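Local coordinates for ABM domain-containing protein (Deinococcus radiodurans, PDB 3E8O), which is of unknown function but, as a member of the antibiotic biosynthesis monooxygenase family with a ferredoxin-like fold, may act as an oxidoreductase, at the interface of chains A and B. Residues are numbered along the deposited sequence; one frame, centred on the assembly and turned at random. Chains: chain A/B, uncharacterized protein with ferredoxin-like fold.

Contacts 1 and 2 show how a two-fold axis uses one strand pairing twice. In each, the C-terminal strand 115-118 of one chain runs antiparallel to strand 105-110 of the other; the terminal strand comes from chain B in contact 1 and from chain A in contact 2. The centres of their C-alpha atoms lie about 25 Å apart. Contact 1 includes the apolar packing against helices 77-84 and 87-98, contact 2 more of the backbone pairing and a bridging water. This reciprocal exchange of chain ends fits the dimers typical of the family, although the assembly alone does not prove one in solution.

Contact 1: the interface of chains A and B. Residues chain A 80, 84, 93, 106-108; chain B 117-118.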
loop_
_atom_site.group_PDB
_atom_site.type_symbol
_atom_site.label_atom_id
_atom_site.label_comp_id
_atom_site.label_asym_id
_atom_site.label_seq_id
_atom_site.Cartn_x
_atom_site.Cartn_y
_atom_site.Cartn_z
HETATM N N MSE A 80 -16.674 -6.717 -0.233
HETATM C CA MSE A 80 -15.927 -6.056 -1.298
HETATM C C MSE A 80 -16.765 -5.928 -2.553
HETATM O O MSE A 80 -16.787 -4.885 -3.159
HETATM C CB MSE A 80 -14.640 -6.803 -1.569
HETATM C CG MSE A 80 -13.774 -6.083 -2.558
HETATM SE SE MSE A 80 -12.171 -7.051 -2.984
HETATM C CE MSE A 80 -13.034 -8.343 -3.863
ATOM N N LEU A 84 -17.884 -2.651 -4.729
ATOM C CA LEU A 84 -17.565 -2.526 -6.146
ATOM C C LEU A 84 -18.776 -2.161 -7.010
ATOM O O LEU A 84 -18.646 -1.552 -8.058
ATOM C CB LEU A 84 -16.910 -3.799 -6.645
ATOM C CG LEU A 84 -15.460 -3.909 -6.121
ATOM C CD1 LEU A 84 -14.975 -5.334 -6.272
ATOM C CD2 LEU A 84 -14.531 -2.904 -6.857
ATOM N N ILE A 93 -14.816 5.890 -11.228
ATOM C CA ILE A 93 -14.205 5.341 -12.441
ATOM C C ILE A 93 -14.413 6.279 -13.602
ATOM O O ILE A 93 -13.502 6.547 -14.412
ATOM C CB ILE A 93 -14.739 3.921 -12.751
ATOM C CG1 ILE A 93 -14.221 2.981 -11.655
ATOM C CG2 ILE A 93 -14.379 3.532 -14.164
ATOM C CD1 ILE A 93 -14.893 1.632 -11.586
ATOM N N ILE A 106 -6.520 -3.290 -10.393
ATOM C CA ILE A 106 -6.748 -3.778 -9.023
ATOM C C ILE A 106 -6.866 -5.286 -9.021
ATOM O O ILE A 106 -7.563 -5.863 -9.853
ATOM C CB ILE A 106 -8.048 -3.171 -8.434
ATOM C CG1 ILE A 106 -8.050 -1.630 -8.432
ATOM C CG2 ILE A 106 -8.313 -3.675 -6.996
ATOM C CD1 ILE A 106 -9.382 -1.010 -7.934
ATOM N N THR A 107 -6.111 -5.887 -8.119
ATOM C CA THR A 107 -6.125 -7.356 -7.895
ATOM C C THR A 107 -6.330 -7.563 -6.397
ATOM O O THR A 107 -5.754 -6.863 -5.607
ATOM C CB THR A 107 -4.810 -8.022 -8.380
ATOM O OG1 THR A 107 -4.509 -7.529 -9.692
ATOM C CG2 THR A 107 -4.940 -9.576 -8.343
ATOM N N ALA A 108 -7.159 -8.528 -6.064
ATOM C CA ALA A 108 -7.482 -8.873 -4.669
ATOM C C ALA A 108 -7.029 -10.290 -4.384
ATOM O O ALA A 108 -6.894 -11.112 -5.291
ATOM C CB ALA A 108 -8.962 -8.703 -4.382
ATOM N N ILE B 117 -9.969 -7.658 -10.303
ATOM C CA ILE B 117 -11.070 -6.730 -9.956
ATOM C C ILE B 117 -11.378 -5.784 -11.110
ATOM O O ILE B 117 -12.499 -5.731 -11.608
ATOM C CB ILE B 117 -10.753 -5.967 -8.696
ATOM C CG1 ILE B 117 -10.569 -6.968 -7.541
ATOM C CG2 ILE B 117 -11.833 -4.897 -8.362
ATOM C CD1 ILE B 117 -11.795 -7.865 -7.266
HETATM N N MSE B 118 -10.366 -5.041 -11.542
HETATM C CA MSE B 118 -10.509 -4.222 -12.755
HETATM C C MSE B 118 -9.167 -3.824 -13.294
HETATM O O MSE B 118 -8.142 -3.917 -12.625
HETATM C CB MSE B 118 -11.397 -2.994 -12.550
HETATM C CG MSE B 118 -10.764 -1.911 -11.621
HETATM SE SE MSE B 118 -11.852 -0.486 -11.059
HETATM C CE MSE B 118 -13.149 -1.393 -9.891
#
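B:Ile117 and B:Met118 pack against A:Leu84, A:Ile93 and A:Ile106, where the terminal strand of one ferredoxin-like ABM subunit adds to the apolar core of its neighbour. The apolar surface that receives them is formed by A:Ile106 and A:Ala108 of strand 105-110, A:Met80 and A:Leu84 of helix 77-84 and A:Ile93 of helix 87-98. B:Ile117 divides its branches among several of these residues. Its CD1 meets the selenomethionine methyl CE of A:Met80 tip to tip at 3.7 Å; the bend at the far end of A:Met80 (chi3 69°) turns CE towards it. The other branch, CG2, faces A:Leu84, whose side chain stands roughly at right angles to it and sets both methyls against CG2, CD2 at 3.7 Å. On the strand side, CG1 of B:Ile117 lies 3.9 Å from A:Ala108 CB, while A:Ile106 slants past B:Ile117 and presents CG2 to its CB at 3.8 Å.

Selenomethionine B:Met118 lies alongside A:Ile106, both pointing the same way. Its CG sits between the backbone N and the carbonyl carbon (chi1 69°), and the chain then extends before turning at SE. That selenium meets A:Ile93 CD1 head-on at 3.7 Å, and the turn lays CE against A:Leu84 CD2, also at 3.7 Å. Backbone bonds fix the register: A:Ile106 N gives a nearly straight bond to B:Met118 O (2.8 Å), and B:Ile117 N donates to A:Ile106 O (3.0 Å). B:Met118 N adds a weak bond to the same carbonyl oxygen.

Contact 2: the interface of chains A and B. Residues chain A 115-118; chain B 105-108.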
loop_
_atom_site.group_PDB
_atom_site.type_symbol
_atom_site.label_atom_id
_atom_site.label_comp_id
_atom_site.label_asym_id
_atom_site.label_seq_id
_atom_site.Cartn_x
_atom_site.Cartn_y
_atom_site.Cartn_z
ATOM N N ILE A 115 -0.107 -12.361 10.486
ATOM C CA ILE A 115 1.192 -12.716 11.052
ATOM C C ILE A 115 1.813 -11.393 11.558
ATOM O O ILE A 115 2.204 -10.539 10.772
ATOM C CB ILE A 115 2.125 -13.361 9.984
ATOM C CG1 ILE A 115 1.454 -14.566 9.295
ATOM C CG2 ILE A 115 3.483 -13.764 10.619
ATOM C CD1 ILE A 115 2.075 -14.977 7.971
ATOM N N ASN A 116 1.908 -11.236 12.879
ATOM C CA ASN A 116 2.489 -10.024 13.476
ATOM C C ASN A 116 4.019 -10.098 13.414
ATOM O O ASN A 116 4.668 -10.885 14.104
ATOM C CB ASN A 116 1.938 -9.775 14.881
ATOM C CG ASN A 116 0.447 -9.594 14.860
ATOM O OD1 ASN A 116 -0.266 -10.254 15.610
ATOM N ND2 ASN A 116 -0.049 -8.715 13.974
ATOM N N ILE A 117 4.597 -9.280 12.557
ATOM C CA ILE A 117 6.046 -9.300 12.335
ATOM C C ILE A 117 6.745 -8.322 13.246
ATOM O O ILE A 117 7.755 -8.633 13.892
ATOM C CB ILE A 117 6.382 -8.974 10.855
ATOM C CG1 ILE A 117 5.828 -10.067 9.930
ATOM C CG2 ILE A 117 7.902 -8.815 10.631
ATOM C CD1 ILE A 117 6.472 -11.469 10.156
HETATM N N MSE A 118 6.162 -7.154 13.328
HETATM C CA MSE A 118 6.723 -6.104 14.144
HETATM C C MSE A 118 5.624 -5.173 14.610
HETATM O O MSE A 118 4.674 -4.911 13.907
HETATM C CB MSE A 118 7.744 -5.346 13.316
HETATM C CG MSE A 118 8.975 -5.024 14.023
HETATM SE SE MSE A 118 10.190 -4.692 12.576
HETATM C CE MSE A 118 9.962 -6.377 11.606
ATOM N N LYS B 105 4.773 -0.772 12.409
ATOM C CA LYS B 105 3.918 -1.968 12.513
ATOM C C LYS B 105 3.975 -2.707 11.186
ATOM O O LYS B 105 3.771 -2.122 10.142
ATOM C CB LYS B 105 2.464 -1.609 12.861
ATOM C CG LYS B 105 1.577 -2.796 13.071
ATOM C CD LYS B 105 0.203 -2.361 13.558
ATOM C CE LYS B 105 -0.630 -3.599 13.922
ATOM N NZ LYS B 105 0.091 -4.481 14.902
ATOM N N ILE B 106 4.296 -3.989 11.257
ATOM C CA ILE B 106 4.356 -4.822 10.073
ATOM C C ILE B 106 3.557 -6.083 10.306
ATOM O O ILE B 106 3.753 -6.761 11.318
ATOM C CB ILE B 106 5.787 -5.188 9.694
ATOM C CG1 ILE B 106 6.651 -3.932 9.563
ATOM C CG2 ILE B 106 5.776 -6.061 8.449
ATOM C CD1 ILE B 106 8.063 -4.263 9.187
ATOM N N THR B 107 2.629 -6.324 9.384
ATOM C CA THR B 107 1.750 -7.495 9.422
ATOM C C THR B 107 1.824 -8.182 8.073
ATOM O O THR B 107 1.714 -7.546 7.020
ATOM C CB THR B 107 0.290 -7.097 9.751
ATOM O OG1 THR B 107 0.283 -6.207 10.863
ATOM C CG2 THR B 107 -0.554 -8.297 10.084
ATOM N N ALA B 108 1.987 -9.496 8.100
ATOM C CA ALA B 108 2.044 -10.285 6.885
ATOM C C ALA B 108 0.896 -11.247 6.844
ATOM O O ALA B 108 0.295 -11.583 7.866
ATOM C CB ALA B 108 3.409 -11.046 6.738
HETATM O O HOH W 1 1.659 -6.609 13.537
#
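The flat carboxamide of A:Asn116 and the side chain of B:Thr107 lie side by side on neighbouring antiparallel strands of this inter-subunit sheet in the ABM ferredoxin-like fold. The amide turns its ND2 end towards the threonine, with the methyl CG2 3.9 Å from ND2 and displaced to one side of the amide plane. A water sits off the same nitrogen, displaced towards the opposite face, at 2.7 Å from A:Asn116 ND2; the bond is bent (136° at H). This water also bonds B:Thr107 OG1, the hydroxyl, and the carbonyl oxygen of B:Ile106. B:Lys105 reaches it from its own strand: the chain is extended until a last turn (chi4 54°) brings NZ to 3.0 Å from the water. The lysine amine, if charged, would probably polarise this small polar cluster, which joins side chains of both subunits.

The peptide planes meet differently along the pairing. At one end A:Ile115 and B:Ala108 exchange two bonds, A:Ile115 N to B:Ala108 O at 2.8 Å and B:Ala108 N to A:Ile115 O at 2.9 Å, and in both the donor lies in the carbonyl plane. At the other end the strand kinks, and B:Ile106 O is gripped by two backbone donors, A:Ile117 N (2.9 Å) and A:Met118 N (3.2 Å), besides the water. The first of these approaches tilted 27° from the carbonyl plane. B:Ile106 N returns a bond to A:Met118 O.

Turned away from the water, A:Ile117 crosses B:Ile106 at a slant, its CB packed on the CG2 methyl. Selenomethionine A:Met118 lies alongside B:Ile106, pointing the same way, and its bent end sets CE 3.7 Å from B:Ile106 CD1.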